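Local coordinates for protein alanine racemase (Oenococcus oeni PSU-1, PDB 3HUR) that belongs to the alanine racemase family, pairing an N-terminal TIM-barrel-type domain with a largely beta C-terminal domain, at residues A[296-310]-A[326-340]. Residues are numbered along the deposited sequence; the frame is centred on the assembly and turned at random.
Sequences RRMQKSSVIINGKRM and DRKYPIGTRVTLIGK
In the beta-rich C-terminal domain of this alanine racemase, strand 302-305 pairs antiparallel with strand 334-339, and Ile-304 meets Thr-336 as the hydrogen-bonded pair. Ile-304 N donates to Thr-336 O at 2.9 Å along a virtually straight line (179°), and Thr-336 N returns the bond to Ile-304 O. A single water interrupts the pairing where the chain turns, accepting from Ile-338 N within hydrogen-bonding distance of Gln-299 O and Ser-302 O. Pairing then resumes: Gln-299 N bonds Ile-338 O at 2.9 Å and Lys-340 N bonds Arg-297 O, flanking the non-hydrogen-bonded pair Met-298 and Gly-339. With CG anti to its carbonyl carbon (chi1 -71°) and the chain extended beyond, Lys-340 brings NZ 3.2 Å from Arg-296 O. Ile-338 is wedged into this corner, its CG2 3.6 Å from Gln-299 OE1 and its CD1 against Ser-302 CB, while its CG1 touches Ile-304 CD1, the side chains crossing at about a right angle. Strand 334-339 lies between 302-305 and 251-263 in one mixed sheet. A type I' turn, Ile-305 to Lys-308, joins strand 302-305 to 308-310 in a hairpin. Nearby, Ile-305 CG2 and the Arg-327 guanidinium lie over opposite faces of the Tyr-329 ring, both displaced toward the rim, limiting its rotation; its OH donates to the syn lone pair of in-plane Asp-326 OD1 (2.9 Å). Met-310 adds an oblique Met-aromatic contact, with CE 3.4 Å from Tyr-329 OH.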
# COMPACT_ATOMS: atom_id res chain seq x y z
N ARG A 296 -2.58 -2.80 -11.10
CA ARG A 296 -3.38 -1.61 -10.89
C ARG A 296 -3.12 -0.52 -11.92
O ARG A 296 -3.81 0.48 -11.88
CB ARG A 296 -3.32 -1.12 -9.43
CG ARG A 296 -2.17 -0.23 -9.03
CD ARG A 296 -1.90 -0.33 -7.49
NE ARG A 296 -0.45 -0.28 -7.16
CZ ARG A 296 0.15 -0.96 -6.16
NH1 ARG A 296 -0.54 -1.78 -5.36
NH2 ARG A 296 1.47 -0.86 -5.99
N ARG A 297 -2.22 -0.72 -12.89
CA ARG A 297 -2.15 0.19 -14.02
C ARG A 297 -2.84 -0.34 -15.26
O ARG A 297 -2.82 0.34 -16.32
CB ARG A 297 -0.70 0.58 -14.35
CG ARG A 297 0.11 -0.42 -15.12
CD ARG A 297 1.24 0.26 -15.91
NE ARG A 297 2.29 0.88 -15.07
CZ ARG A 297 3.13 1.82 -15.52
NH1 ARG A 297 3.07 2.22 -16.78
NH2 ARG A 297 4.07 2.34 -14.71
N MET A 298 -3.45 -1.52 -15.16
CA MET A 298 -4.08 -2.14 -16.31
C MET A 298 -5.62 -2.08 -16.21
O MET A 298 -6.20 -2.16 -15.13
CB MET A 298 -3.65 -3.60 -16.44
CG MET A 298 -2.16 -3.84 -16.46
SD MET A 298 -1.28 -3.17 -17.83
CE MET A 298 0.29 -3.33 -17.01
N GLN A 299 -6.27 -1.95 -17.35
CA GLN A 299 -7.70 -1.97 -17.37
C GLN A 299 -8.11 -3.41 -17.09
O GLN A 299 -7.46 -4.36 -17.54
CB GLN A 299 -8.24 -1.46 -18.72
CG GLN A 299 -8.02 -2.40 -19.92
CD GLN A 299 -8.97 -2.12 -21.08
OE1 GLN A 299 -8.85 -1.09 -21.79
NE2 GLN A 299 -9.93 -3.02 -21.28
N LYS A 300 -9.19 -3.58 -16.37
CA LYS A 300 -9.59 -4.90 -15.96
C LYS A 300 -10.90 -5.38 -16.60
O LYS A 300 -11.61 -6.21 -16.04
CB LYS A 300 -9.60 -4.94 -14.43
CG LYS A 300 -8.17 -5.10 -13.90
CD LYS A 300 -8.03 -4.75 -12.43
CE LYS A 300 -8.03 -3.24 -12.18
NZ LYS A 300 -6.68 -2.70 -12.03
N SER A 301 -11.17 -4.91 -17.81
CA SER A 301 -12.30 -5.42 -18.61
C SER A 301 -11.90 -6.25 -19.83
O SER A 301 -12.74 -6.97 -20.39
CB SER A 301 -13.18 -4.26 -19.08
OG SER A 301 -12.41 -3.17 -19.53
N SER A 302 -10.64 -6.18 -20.25
CA SER A 302 -10.22 -6.89 -21.46
C SER A 302 -8.76 -7.26 -21.51
O SER A 302 -7.93 -6.59 -20.92
CB SER A 302 -10.50 -6.00 -22.66
OG SER A 302 -11.78 -6.28 -23.13
N VAL A 303 -8.45 -8.30 -22.25
CA VAL A 303 -7.05 -8.63 -22.53
C VAL A 303 -6.97 -8.95 -24.01
O VAL A 303 -8.00 -9.13 -24.66
CB VAL A 303 -6.58 -9.82 -21.68
CG1 VAL A 303 -6.66 -9.48 -20.20
CG2 VAL A 303 -7.43 -11.04 -21.96
N ILE A 304 -5.75 -9.02 -24.54
CA ILE A 304 -5.55 -9.41 -25.92
C ILE A 304 -5.01 -10.82 -26.02
O ILE A 304 -3.96 -11.15 -25.46
CB ILE A 304 -4.57 -8.47 -26.64
CG1 ILE A 304 -5.16 -7.07 -26.76
CG2 ILE A 304 -4.19 -9.02 -28.01
CD1 ILE A 304 -4.08 -5.96 -26.77
N ILE A 305 -5.73 -11.64 -26.76
CA ILE A 305 -5.30 -12.98 -27.08
C ILE A 305 -5.47 -13.14 -28.57
O ILE A 305 -6.56 -12.90 -29.12
CB ILE A 305 -6.17 -14.03 -26.38
CG1 ILE A 305 -5.93 -14.02 -24.88
CG2 ILE A 305 -5.84 -15.40 -26.88
CD1 ILE A 305 -6.97 -14.75 -24.09
N ASN A 306 -4.38 -13.54 -29.24
CA ASN A 306 -4.45 -13.81 -30.67
C ASN A 306 -4.86 -12.59 -31.49
O ASN A 306 -5.72 -12.68 -32.37
CB ASN A 306 -5.44 -14.94 -30.94
CG ASN A 306 -4.99 -15.84 -32.07
OD1 ASN A 306 -4.18 -16.73 -31.86
ND2 ASN A 306 -5.52 -15.62 -33.26
N GLY A 307 -4.27 -11.45 -31.17
CA GLY A 307 -4.62 -10.21 -31.85
C GLY A 307 -6.00 -9.68 -31.47
O GLY A 307 -6.31 -8.53 -31.72
N LYS A 308 -6.81 -10.51 -30.83
CA LYS A 308 -8.17 -10.11 -30.51
C LYS A 308 -8.34 -9.81 -29.02
O LYS A 308 -7.60 -10.26 -28.14
CB LYS A 308 -9.20 -11.17 -30.94
CG LYS A 308 -8.76 -12.06 -32.14
CD LYS A 308 -9.96 -12.55 -33.01
CE LYS A 308 -9.49 -13.25 -34.32
NZ LYS A 308 -9.27 -14.73 -34.15
N ARG A 309 -9.42 -9.12 -28.75
CA ARG A 309 -9.66 -8.53 -27.50
C ARG A 309 -10.84 -9.25 -26.80
O ARG A 309 -11.99 -8.98 -27.10
CB ARG A 309 -9.98 -7.09 -27.83
CG ARG A 309 -9.79 -6.13 -26.73
CD ARG A 309 -9.83 -4.67 -27.24
NE ARG A 309 -10.30 -3.78 -26.17
CZ ARG A 309 -11.57 -3.72 -25.72
NH1 ARG A 309 -12.55 -4.47 -26.25
NH2 ARG A 309 -11.88 -2.89 -24.71
N MET A 310 -10.54 -10.20 -25.90
CA MET A 310 -11.58 -10.99 -25.19
C MET A 310 -11.81 -10.43 -23.78
O MET A 310 -10.91 -9.83 -23.20
CB MET A 310 -11.21 -12.48 -25.19
CG MET A 310 -11.21 -13.09 -26.60
SD MET A 310 -10.20 -14.53 -26.75
CE MET A 310 -9.50 -14.42 -28.40
N ASP A 326 -13.23 -16.79 -27.36
CA ASP A 326 -14.16 -16.84 -28.50
C ASP A 326 -14.24 -18.26 -29.04
O ASP A 326 -15.30 -18.72 -29.46
CB ASP A 326 -13.90 -15.73 -29.57
CG ASP A 326 -12.49 -15.77 -30.21
OD1 ASP A 326 -11.64 -16.59 -29.79
OD2 ASP A 326 -12.25 -14.95 -31.14
N ARG A 327 -13.13 -18.98 -28.98
CA ARG A 327 -13.12 -20.41 -29.25
C ARG A 327 -12.27 -21.02 -28.16
O ARG A 327 -11.94 -20.36 -27.19
CB ARG A 327 -12.55 -20.69 -30.66
CG ARG A 327 -11.47 -19.74 -31.10
CD ARG A 327 -10.63 -20.32 -32.23
NE ARG A 327 -9.43 -21.01 -31.72
CZ ARG A 327 -8.18 -20.73 -32.06
NH1 ARG A 327 -7.18 -21.43 -31.51
NH2 ARG A 327 -7.91 -19.78 -32.96
N LYS A 328 -11.90 -22.29 -28.30
CA LYS A 328 -11.09 -22.96 -27.30
C LYS A 328 -9.64 -22.63 -27.63
O LYS A 328 -9.27 -22.70 -28.81
CB LYS A 328 -11.36 -24.48 -27.36
CG LYS A 328 -10.60 -25.34 -26.33
CD LYS A 328 -10.55 -26.83 -26.76
CE LYS A 328 -9.93 -27.74 -25.67
NZ LYS A 328 -9.14 -28.89 -26.24
N TYR A 329 -8.82 -22.26 -26.64
CA TYR A 329 -7.36 -22.15 -26.87
C TYR A 329 -6.61 -23.11 -25.99
O TYR A 329 -7.07 -23.45 -24.92
CB TYR A 329 -6.84 -20.73 -26.65
CG TYR A 329 -7.34 -19.75 -27.65
CD1 TYR A 329 -8.65 -19.30 -27.61
CD2 TYR A 329 -6.52 -19.28 -28.66
CE1 TYR A 329 -9.14 -18.40 -28.53
CE2 TYR A 329 -7.01 -18.37 -29.61
CZ TYR A 329 -8.32 -17.94 -29.52
OH TYR A 329 -8.84 -17.07 -30.43
N PRO A 330 -5.43 -23.55 -26.44
CA PRO A 330 -4.64 -24.44 -25.64
C PRO A 330 -3.89 -23.71 -24.52
O PRO A 330 -3.52 -22.54 -24.65
CB PRO A 330 -3.62 -24.97 -26.64
CG PRO A 330 -3.43 -23.87 -27.56
CD PRO A 330 -4.78 -23.26 -27.72
N ILE A 331 -3.59 -24.44 -23.44
CA ILE A 331 -2.90 -23.82 -22.35
C ILE A 331 -1.57 -23.37 -22.89
O ILE A 331 -1.05 -23.94 -23.84
CB ILE A 331 -2.79 -24.76 -21.09
CG1 ILE A 331 -1.86 -25.92 -21.35
CG2 ILE A 331 -4.18 -25.25 -20.61
CD1 ILE A 331 -0.55 -25.76 -20.65
N GLY A 332 -1.02 -22.31 -22.33
CA GLY A 332 0.27 -21.81 -22.81
C GLY A 332 0.15 -20.71 -23.84
O GLY A 332 1.14 -20.13 -24.21
N THR A 333 -1.07 -20.43 -24.28
CA THR A 333 -1.36 -19.36 -25.20
C THR A 333 -1.12 -18.00 -24.57
O THR A 333 -1.64 -17.73 -23.51
CB THR A 333 -2.83 -19.43 -25.64
OG1 THR A 333 -3.03 -20.65 -26.39
CG2 THR A 333 -3.23 -18.25 -26.49
N ARG A 334 -0.38 -17.14 -25.27
CA ARG A 334 0.03 -15.85 -24.76
C ARG A 334 -1.12 -14.93 -24.55
O ARG A 334 -2.03 -14.93 -25.34
CB ARG A 334 0.99 -15.17 -25.73
CG ARG A 334 1.57 -13.86 -25.18
CD ARG A 334 2.72 -13.38 -26.02
NE ARG A 334 2.22 -12.49 -27.05
CZ ARG A 334 2.97 -11.89 -27.96
NH1 ARG A 334 4.29 -12.09 -28.03
NH2 ARG A 334 2.38 -11.07 -28.83
N VAL A 335 -1.04 -14.13 -23.49
CA VAL A 335 -2.03 -13.09 -23.22
C VAL A 335 -1.31 -11.76 -23.00
O VAL A 335 -0.22 -11.72 -22.43
CB VAL A 335 -2.81 -13.42 -21.98
CG1 VAL A 335 -3.73 -12.31 -21.65
CG2 VAL A 335 -3.57 -14.75 -22.17
N THR A 336 -1.88 -10.68 -23.52
CA THR A 336 -1.28 -9.35 -23.38
C THR A 336 -2.25 -8.44 -22.63
O THR A 336 -3.43 -8.39 -22.92
CB THR A 336 -0.91 -8.72 -24.73
OG1 THR A 336 -0.01 -9.58 -25.42
CG2 THR A 336 -0.23 -7.39 -24.53
N LEU A 337 -1.72 -7.75 -21.64
CA LEU A 337 -2.51 -6.87 -20.84
C LEU A 337 -2.62 -5.53 -21.53
O LEU A 337 -1.76 -5.18 -22.33
CB LEU A 337 -1.89 -6.75 -19.44
CG LEU A 337 -2.50 -7.89 -18.62
CD1 LEU A 337 -1.49 -8.89 -18.22
CD2 LEU A 337 -3.32 -7.31 -17.45
N ILE A 338 -3.72 -4.82 -21.25
CA ILE A 338 -3.98 -3.51 -21.81
C ILE A 338 -3.96 -2.48 -20.70
O ILE A 338 -4.62 -2.64 -19.69
CB ILE A 338 -5.38 -3.41 -22.46
CG1 ILE A 338 -5.59 -4.53 -23.50
CG2 ILE A 338 -5.58 -1.98 -23.06
CD1 ILE A 338 -7.06 -4.60 -24.00
N GLY A 339 -3.19 -1.42 -20.92
CA GLY A 339 -3.04 -0.35 -19.93
C GLY A 339 -4.17 0.67 -19.97
O GLY A 339 -4.66 1.06 -21.05
N LYS A 340 -4.58 1.11 -18.78
CA LYS A 340 -5.47 2.26 -18.62
C LYS A 340 -5.04 3.43 -19.50
O LYS A 340 -5.89 4.12 -20.08
CB LYS A 340 -5.49 2.69 -17.15
CG LYS A 340 -6.21 1.72 -16.19
CD LYS A 340 -6.28 2.30 -14.78
CE LYS A 340 -7.15 1.43 -13.85
NZ LYS A 340 -6.80 1.62 -12.39
O HOH W 1 -5.78 -5.63 -19.58